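Local coordinates for protein acetyl-CoA acetyltransferase (Bacillus anthracis, PDB 3SS6) that probably catalyses the reversible thiolase condensation of two acetyl-CoA molecules to acetoacetyl-CoA and free coenzyme A, at residues Glu175-Val180 and Gln324-Glu329; Ala312-Ile317 and Val339-Ser344; Ala357-Ser362 and Gly375-Cys380. All coordinates share one frame; numbering follows the deposited sequence. Where two conformers were deposited one is given.

Contact 1. Residues Glu175-Val180 and Gln324-Glu329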
# COMPACT_ATOMS: atom_id res chain seq x y z
N GLU A 175 -29.37 -24.42 18.20
CA GLU A 175 -29.32 -25.88 18.06
C GLU A 175 -29.59 -26.33 16.62
O GLU A 175 -28.86 -27.16 16.08
CB GLU A 175 -30.31 -26.57 19.00
CG GLU A 175 -30.42 -28.07 18.74
CD GLU A 175 -31.26 -28.79 19.78
OE1 GLU A 175 -31.03 -28.56 20.98
OE2 GLU A 175 -32.15 -29.58 19.40
N GLU A 176 -30.65 -25.80 16.01
CA GLU A 176 -30.95 -26.16 14.62
C GLU A 176 -29.76 -25.88 13.71
O GLU A 176 -29.39 -26.71 12.87
CB GLU A 176 -32.17 -25.40 14.10
CG GLU A 176 -33.50 -25.89 14.66
CD GLU A 176 -34.68 -25.07 14.17
OE1 GLU A 176 -34.70 -23.83 14.36
OE2 GLU A 176 -35.61 -25.68 13.58
N GLN A 177 -29.16 -24.71 13.86
CA GLN A 177 -28.01 -24.35 13.03
C GLN A 177 -26.84 -25.30 13.26
O GLN A 177 -26.20 -25.74 12.30
CB GLN A 177 -27.58 -22.91 13.32
CG GLN A 177 -28.62 -21.87 12.89
CD GLN A 177 -28.26 -20.49 13.37
OE1 GLN A 177 -27.29 -19.90 12.91
NE2 GLN A 177 -29.03 -19.98 14.32
N ASP A 178 -26.56 -25.60 14.52
CA ASP A 178 -25.43 -26.45 14.84
C ASP A 178 -25.67 -27.90 14.45
O ASP A 178 -24.72 -28.64 14.16
CB ASP A 178 -25.02 -26.30 16.32
CG ASP A 178 -24.32 -24.98 16.59
OD1 ASP A 178 -23.96 -24.30 15.60
OD2 ASP A 178 -24.12 -24.63 17.78
N GLU A 179 -26.93 -28.33 14.41
CA GLU A 179 -27.25 -29.68 13.95
C GLU A 179 -26.96 -29.81 12.46
O GLU A 179 -26.41 -30.81 11.99
CB GLU A 179 -28.71 -30.04 14.22
CG GLU A 179 -29.09 -31.42 13.71
CD GLU A 179 -30.54 -31.77 13.97
OE1 GLU A 179 -30.93 -31.89 15.15
OE2 GLU A 179 -31.30 -31.95 12.99
N VAL A 180 -27.35 -28.78 11.71
CA VAL A 180 -27.07 -28.74 10.28
C VAL A 180 -25.57 -28.68 10.03
O VAL A 180 -25.06 -29.34 9.12
CB VAL A 180 -27.78 -27.54 9.60
CG1 VAL A 180 -27.18 -27.26 8.23
CG2 VAL A 180 -29.27 -27.84 9.49
N GLN A 324 -29.20 -19.82 6.92
CA GLN A 324 -29.75 -19.47 5.62
C GLN A 324 -30.37 -20.70 4.97
O GLN A 324 -31.48 -20.65 4.44
CB GLN A 324 -28.66 -18.86 4.74
CG GLN A 324 -28.98 -18.82 3.27
CD GLN A 324 -28.48 -20.04 2.52
OE1 GLN A 324 -27.43 -20.61 2.84
NE2 GLN A 324 -29.23 -20.44 1.50
N TYR A 325 -29.65 -21.82 5.03
CA TYR A 325 -30.20 -23.07 4.53
C TYR A 325 -31.52 -23.41 5.25
O TYR A 325 -32.52 -23.78 4.62
CB TYR A 325 -29.22 -24.25 4.68
CG TYR A 325 -29.99 -25.52 4.47
CD1 TYR A 325 -30.35 -25.91 3.19
CD2 TYR A 325 -30.45 -26.27 5.55
CE1 TYR A 325 -31.13 -27.03 2.98
CE2 TYR A 325 -31.23 -27.40 5.35
CZ TYR A 325 -31.57 -27.77 4.06
OH TYR A 325 -32.34 -28.88 3.84
N LEU A 326 -31.52 -23.28 6.57
CA LEU A 326 -32.70 -23.61 7.36
C LEU A 326 -33.92 -22.78 6.97
O LEU A 326 -35.04 -23.28 6.95
CB LEU A 326 -32.40 -23.50 8.85
CG LEU A 326 -31.58 -24.68 9.39
CD1 LEU A 326 -30.82 -24.30 10.66
CD2 LEU A 326 -32.49 -25.88 9.65
N ALA A 327 -33.70 -21.50 6.65
CA ALA A 327 -34.81 -20.65 6.21
C ALA A 327 -35.42 -21.19 4.93
O ALA A 327 -36.64 -21.25 4.79
CB ALA A 327 -34.34 -19.20 6.02
N VAL A 328 -34.57 -21.59 3.99
CA VAL A 328 -35.05 -22.19 2.74
C VAL A 328 -35.79 -23.50 3.01
O VAL A 328 -36.87 -23.73 2.48
CB VAL A 328 -33.90 -22.45 1.75
CG1 VAL A 328 -34.40 -23.18 0.52
CG2 VAL A 328 -33.26 -21.12 1.34
N GLU A 329 -35.19 -24.35 3.84
CA GLU A 329 -35.83 -25.62 4.20
C GLU A 329 -37.23 -25.42 4.80
O GLU A 329 -38.18 -26.12 4.44
CB GLU A 329 -34.95 -26.40 5.17
CG GLU A 329 -35.55 -27.75 5.56
CD GLU A 329 -34.67 -28.51 6.53
OE1 GLU A 329 -33.76 -29.23 6.07
OE2 GLU A 329 -34.89 -28.38 7.76
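Two helices of the thiolase fold, 174-194 of the N-terminal thiolase domain and 322-332 of the C-terminal one, cross almost perpendicularly here, their local directions 102° apart and their axes 10.2 Å apart at closest approach. The tight part is built round Leu326. Its CG lies anti to the carbonyl carbon, and the branch beyond it reaches the other helix with both methyls. Leu326 CD1 lands on the backbone, 3.6 Å from Glu176 O and equally close to Gln177 N, so it rests on the peptide link between these two residues. The extended Gln177 chain passes it obliquely, and its amide NE2 is anchored to Ser242. Leu326 CD2 takes the other direction and meets Val180 CG2 tip to tip at 3.8 Å. The second methyl of this valine, anti to the backbone N, leans more loosely and obliquely on the Tyr325 ring, Val180 CG1 lying 4.3 Å from Tyr325 CD2. No hydrogen bond links the segments; the join is apolar.

Toward the partly exposed Glu176 and Glu329 the packing opens out. Of the Glu176 side chain only CB approaches Leu326, while its carboxylate runs on to a salt bridge with Lys330. The two acids remain 6.5 Å apart between Glu176 OE2 and Glu329 OE2, and Lys330 and Arg336, salt-bridged to Glu176 and Glu329 respectively, probably offset their like charges. Glu329, one turn after Tyr325, also ties down the phenol: Tyr325 OH donates to Glu329 OE1 at 2.7 Å, on the anti lone pair, directed away from OE2.

Contact 2. Residues Ala312-Ile317 and Val339-Ser344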
# COMPACT_ATOMS: atom_id res chain seq x y z
N ALA A 312 -38.56 -34.13 -7.31
CA ALA A 312 -37.10 -34.08 -7.26
C ALA A 312 -36.58 -35.24 -6.42
O ALA A 312 -37.07 -35.48 -5.31
CB ALA A 312 -36.61 -32.75 -6.71
N ASP A 313 -35.60 -35.96 -6.95
CA ASP A 313 -35.00 -37.08 -6.23
C ASP A 313 -33.91 -36.63 -5.26
O ASP A 313 -33.78 -37.17 -4.16
CB ASP A 313 -34.45 -38.11 -7.21
CG ASP A 313 -35.54 -38.78 -8.02
OD1 ASP A 313 -36.51 -39.29 -7.41
OD2 ASP A 313 -35.44 -38.79 -9.27
N LEU A 314 -33.12 -35.64 -5.69
CA LEU A 314 -32.09 -35.05 -4.85
C LEU A 314 -32.02 -33.56 -5.07
O LEU A 314 -32.29 -33.07 -6.17
CB LEU A 314 -30.72 -35.63 -5.19
CG LEU A 314 -30.46 -37.10 -4.83
CD1 LEU A 314 -29.06 -37.47 -5.28
CD2 LEU A 314 -30.61 -37.35 -3.32
N LEU A 315 -31.65 -32.83 -4.03
CA LEU A 315 -31.41 -31.40 -4.15
C LEU A 315 -30.05 -31.04 -3.55
O LEU A 315 -29.63 -31.61 -2.54
CB LEU A 315 -32.51 -30.58 -3.45
CG LEU A 315 -33.97 -30.71 -3.90
CD1 LEU A 315 -34.65 -31.88 -3.20
CD2 LEU A 315 -34.74 -29.41 -3.62
N GLU A 316 -29.40 -30.07 -4.17
CA GLU A 316 -28.25 -29.39 -3.59
C GLU A 316 -28.68 -27.95 -3.39
O GLU A 316 -28.99 -27.26 -4.35
CB GLU A 316 -27.06 -29.42 -4.54
CG GLU A 316 -26.33 -30.76 -4.61
CD GLU A 316 -25.44 -31.00 -3.41
OE1 GLU A 316 -24.72 -30.06 -3.01
OE2 GLU A 316 -25.46 -32.12 -2.87
N ILE A 317 -28.73 -27.52 -2.14
CA ILE A 317 -29.03 -26.13 -1.77
C ILE A 317 -27.81 -25.62 -1.02
O ILE A 317 -27.60 -26.04 0.12
CB ILE A 317 -30.23 -26.04 -0.80
CG1 ILE A 317 -31.46 -26.78 -1.34
CG2 ILE A 317 -30.56 -24.57 -0.50
CD1 ILE A 317 -32.00 -26.20 -2.63
N VAL A 339 -31.75 -33.75 0.65
CA VAL A 339 -31.03 -32.49 0.41
C VAL A 339 -29.60 -32.53 0.92
O VAL A 339 -29.36 -32.94 2.04
CB VAL A 339 -31.75 -31.32 1.12
CG1 VAL A 339 -31.02 -30.00 0.83
CG2 VAL A 339 -33.21 -31.23 0.69
N ASN A 340 -28.65 -32.08 0.10
CA ASN A 340 -27.25 -32.00 0.54
C ASN A 340 -26.79 -33.30 1.19
O ASN A 340 -26.25 -33.30 2.31
CB ASN A 340 -27.09 -30.81 1.50
CG ASN A 340 -27.37 -29.48 0.83
OD1 ASN A 340 -27.30 -29.37 -0.40
ND2 ASN A 340 -27.68 -28.46 1.63
N VAL A 341 -26.98 -34.41 0.48
CA VAL A 341 -26.87 -35.72 1.13
C VAL A 341 -25.44 -36.13 1.44
O VAL A 341 -25.22 -37.07 2.22
CB VAL A 341 -27.58 -36.84 0.33
CG1 VAL A 341 -29.06 -36.52 0.17
CG2 VAL A 341 -26.91 -37.04 -1.03
N ASN A 342 -24.47 -35.44 0.84
CA ASN A 342 -23.06 -35.65 1.17
C ASN A 342 -22.44 -34.40 1.76
O ASN A 342 -21.24 -34.16 1.62
CB ASN A 342 -22.27 -36.11 -0.06
CG ASN A 342 -22.69 -37.48 -0.54
OD1 ASN A 342 -22.90 -38.39 0.26
ND2 ASN A 342 -22.85 -37.64 -1.85
N GLY A 343 -23.27 -33.57 2.39
CA GLY A 343 -22.81 -32.32 2.97
C GLY A 343 -22.92 -31.12 2.04
O GLY A 343 -23.32 -31.24 0.88
N SER A 344 -22.59 -29.96 2.56
CA SER A 344 -22.63 -28.76 1.73
C SER A 344 -21.64 -27.73 2.23
O SER A 344 -20.62 -28.08 2.83
CB SER A 344 -24.05 -28.21 1.63
OG SER A 344 -24.13 -27.11 0.72
O HOH W 1 -27.81 -33.87 -2.35
O HOH W 2 -25.33 -27.85 -1.60
O HOH W 3 -24.15 -33.18 -0.83
O HOH W 4 -22.59 -30.25 -1.55
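Asn340 grips Ile317 with both ends of its side-chain amide, extending by a side chain the single beta bridge that pairs Leu315 with Val339 at the edge of the thiolase C-terminal sheet. Ile317 N donates to Asn340 OD1 at 2.9 Å, on an in-plane lone pair, and Asn340 ND2 returns a bond to Ile317 O at 2.9 Å, with the acceptor 11° out of the amide plane. The side chain thus does what a neighbouring strand's peptide would do, and the two bonds fix its rotation. The bridge itself is straighter: the N-H of Asn340 points at Leu315 O almost straight (166°), arriving nearly along the C=O axis, while Leu315 also bonds to the backbone of Lys338. Asn340 then turns the chain away from the edge strand with left-handed backbone angles and opens a type I turn to Gly343, closed by Gly343 N on Asn340 O.

Four waters link the turn to the strand. The Glu316 chain, bent at chi2, places its carboxylate over the turn without bonding to it directly. One water bridges Glu316 OE1, Asn340 OD1 and Ser344 OG, so OD1 is held by two donors; the same serine hydroxyl is bound by Glu319 N. Water 3 donates to Glu316 OE2 and accepts from Asn342 N, 2.8 Å from that N. All four waters donate to the carboxylate, consistent with an ionised group.

Outward, apolar side chains flank the bridge. The Val341 and Leu314 side chains cross at about a right angle, CG1 of the one against CD2 of the other, beside helix 352-370. On the side where Tyr325 of helix 322-332 packs, Val339 spreads its methyls: Val339 CG2 lies 4.2 Å from Leu315 CD1, and Val339 CG1 sits 3.9 Å from Ile317 CG1.

Contact 3. Residues Ala357-Ser362 and Gly375-Cys380; sequences ARITVS and GIASLC
A helix followed by an antiparallel strand forms this contact: helix 352-370, in the buried middle layer of the thiolase fold, packs on strand 374-381 of the C-terminal sheet, the local directions being 160° apart and the axes 8.3 Å apart. The interaction across the pair is van der Waals packing, mostly apolar, without a hydrogen bond. Ile359 carries most of it. Its CG1 takes the crowded position between backbone N and carbonyl carbon (chi1 66°), and the extended chain beyond sends Ile359 CD1 onto the strand, 4.1 Å from Ala377 CB and 3.8 Å from Ser378 O. It also comes near Leu379 CB, so the one methyl lies over the strand backbone between two inward-pointing residues. Ala377, small enough to let the helix come close, offers its CB to Thr360 OG1 as well, at 4.0 Å. Met95 of helix 93-107 leans on Thr360, Ala377 and Leu379 together and completes the packing.

Polar bonds serve each element separately. Thr360 OG1 is bonded to Gly356 O, a turn back in the helix, and Ser378, whose CB points away from the helix, has its hydroxyl bonded to Val387 O on the next strand. The helix is kinked here: Thr360 N has only a weak bond to Ala357 O, while Val361 N bonds to the same oxygen at 3.0 Å.

At the flank of the helix the Arg358 chain bends forward to Ser362. This serine, whose hydroxyl also bonds to Gln200, receives Arg358 NH1 on Ser362 OG at 2.9 Å, nearly in the guanidinium plane. One face of that plane is covered near its rim by Ile359 CG2, 3.6 Å above it.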
# COMPACT_ATOMS: atom_id res chain seq x y z
N ALA A 357 -21.30 -23.99 -9.78
CA ALA A 357 -20.89 -25.10 -10.64
C ALA A 357 -20.54 -26.35 -9.82
O ALA A 357 -20.87 -27.46 -10.21
CB ALA A 357 -19.72 -24.70 -11.52
N ARG A 358 -19.87 -26.15 -8.68
CA ARG A 358 -19.47 -27.26 -7.81
C ARG A 358 -20.65 -28.12 -7.36
O ARG A 358 -20.61 -29.35 -7.46
CB ARG A 358 -18.69 -26.71 -6.60
CG ARG A 358 -17.71 -27.70 -5.96
CD ARG A 358 -18.46 -28.74 -5.10
NE ARG A 358 -19.17 -28.11 -3.99
CZ ARG A 358 -20.05 -28.74 -3.22
NH1 ARG A 358 -20.34 -30.01 -3.46
NH2 ARG A 358 -20.64 -28.11 -2.21
N ILE A 359 -21.72 -27.48 -6.89
CA ILE A 359 -22.87 -28.24 -6.41
C ILE A 359 -23.56 -28.97 -7.55
O ILE A 359 -24.17 -30.02 -7.34
CB ILE A 359 -23.87 -27.40 -5.57
CG1 ILE A 359 -24.57 -26.33 -6.42
CG2 ILE A 359 -23.16 -26.79 -4.36
CD1 ILE A 359 -25.66 -25.54 -5.65
N THR A 360 -23.44 -28.44 -8.77
CA THR A 360 -24.02 -29.10 -9.94
C THR A 360 -23.22 -30.36 -10.28
O THR A 360 -23.78 -31.42 -10.54
CB THR A 360 -24.13 -28.14 -11.14
OG1 THR A 360 -24.91 -26.99 -10.76
CG2 THR A 360 -24.81 -28.83 -12.33
N VAL A 361 -21.90 -30.23 -10.28
CA VAL A 361 -21.02 -31.39 -10.45
C VAL A 361 -21.38 -32.48 -9.44
O VAL A 361 -21.56 -33.65 -9.79
CB VAL A 361 -19.53 -31.00 -10.27
CG1 VAL A 361 -18.64 -32.25 -10.14
CG2 VAL A 361 -19.06 -30.14 -11.42
N SER A 362 -21.46 -32.10 -8.17
CA SER A 362 -21.74 -33.08 -7.11
C SER A 362 -23.11 -33.74 -7.26
O SER A 362 -23.27 -34.96 -7.08
CB SER A 362 -21.60 -32.40 -5.75
OG SER A 362 -20.27 -31.92 -5.59
N GLY A 375 -32.91 -33.84 -10.40
CA GLY A 375 -32.11 -33.06 -9.48
C GLY A 375 -32.41 -31.57 -9.56
O GLY A 375 -32.71 -31.04 -10.63
N ILE A 376 -32.34 -30.90 -8.41
CA ILE A 376 -32.41 -29.45 -8.37
C ILE A 376 -31.17 -28.94 -7.65
O ILE A 376 -30.86 -29.40 -6.56
CB ILE A 376 -33.64 -28.97 -7.58
CG1 ILE A 376 -34.92 -29.48 -8.23
CG2 ILE A 376 -33.65 -27.45 -7.49
CD1 ILE A 376 -36.19 -29.16 -7.42
N ALA A 377 -30.47 -27.99 -8.27
CA ALA A 377 -29.36 -27.32 -7.60
C ALA A 377 -29.71 -25.84 -7.50
O ALA A 377 -30.13 -25.22 -8.48
CB ALA A 377 -28.06 -27.51 -8.37
N SER A 378 -29.53 -25.26 -6.32
CA SER A 378 -29.95 -23.87 -6.13
C SER A 378 -29.14 -23.20 -5.05
O SER A 378 -28.70 -23.85 -4.10
CB SER A 378 -31.44 -23.84 -5.76
OG SER A 378 -31.92 -22.51 -5.62
N LEU A 379 -28.95 -21.90 -5.18
CA LEU A 379 -28.21 -21.19 -4.14
C LEU A 379 -28.57 -19.72 -4.05
O LEU A 379 -29.03 -19.14 -5.02
CB LEU A 379 -26.70 -21.39 -4.31
CG LEU A 379 -25.92 -20.73 -5.44
CD1 LEU A 379 -24.47 -21.17 -5.31
CD2 LEU A 379 -26.47 -21.10 -6.81
N CYS A 380 -28.37 -19.15 -2.86
CA CYS A 380 -28.61 -17.74 -2.62
C CYS A 380 -27.41 -16.96 -3.14
O CYS A 380 -26.35 -17.53 -3.39
CB CYS A 380 -28.82 -17.45 -1.12
SG CYS A 380 -27.33 -17.79 -0.09

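The three contacts follow one another from the junction of the two domains into the C-terminal sheet. Contacts 2 and 3, centres 8 Å apart, share that sheet: Glu316 N and Ile376 O, 2.9 Å apart, form a probable hydrogen bond between strands 314-317 and 374-381. Contact 1 is about 14 Å from contact 2 between centres and joins it through Tyr325, whose OH lies 3.5 Å from Val339 CG1. Contacts 1 and 3, about 18 Å apart between centres, meet where Gln324 NE2 packs 3.6 Å from Cys380 SG. Cys380 is probably the second reactive cysteine of thiolases, beside the nucleophile, probably Cys91, here oxidised to S-hydroxycysteine. Thr360's side chain lies about 11 Å from a potassium ion.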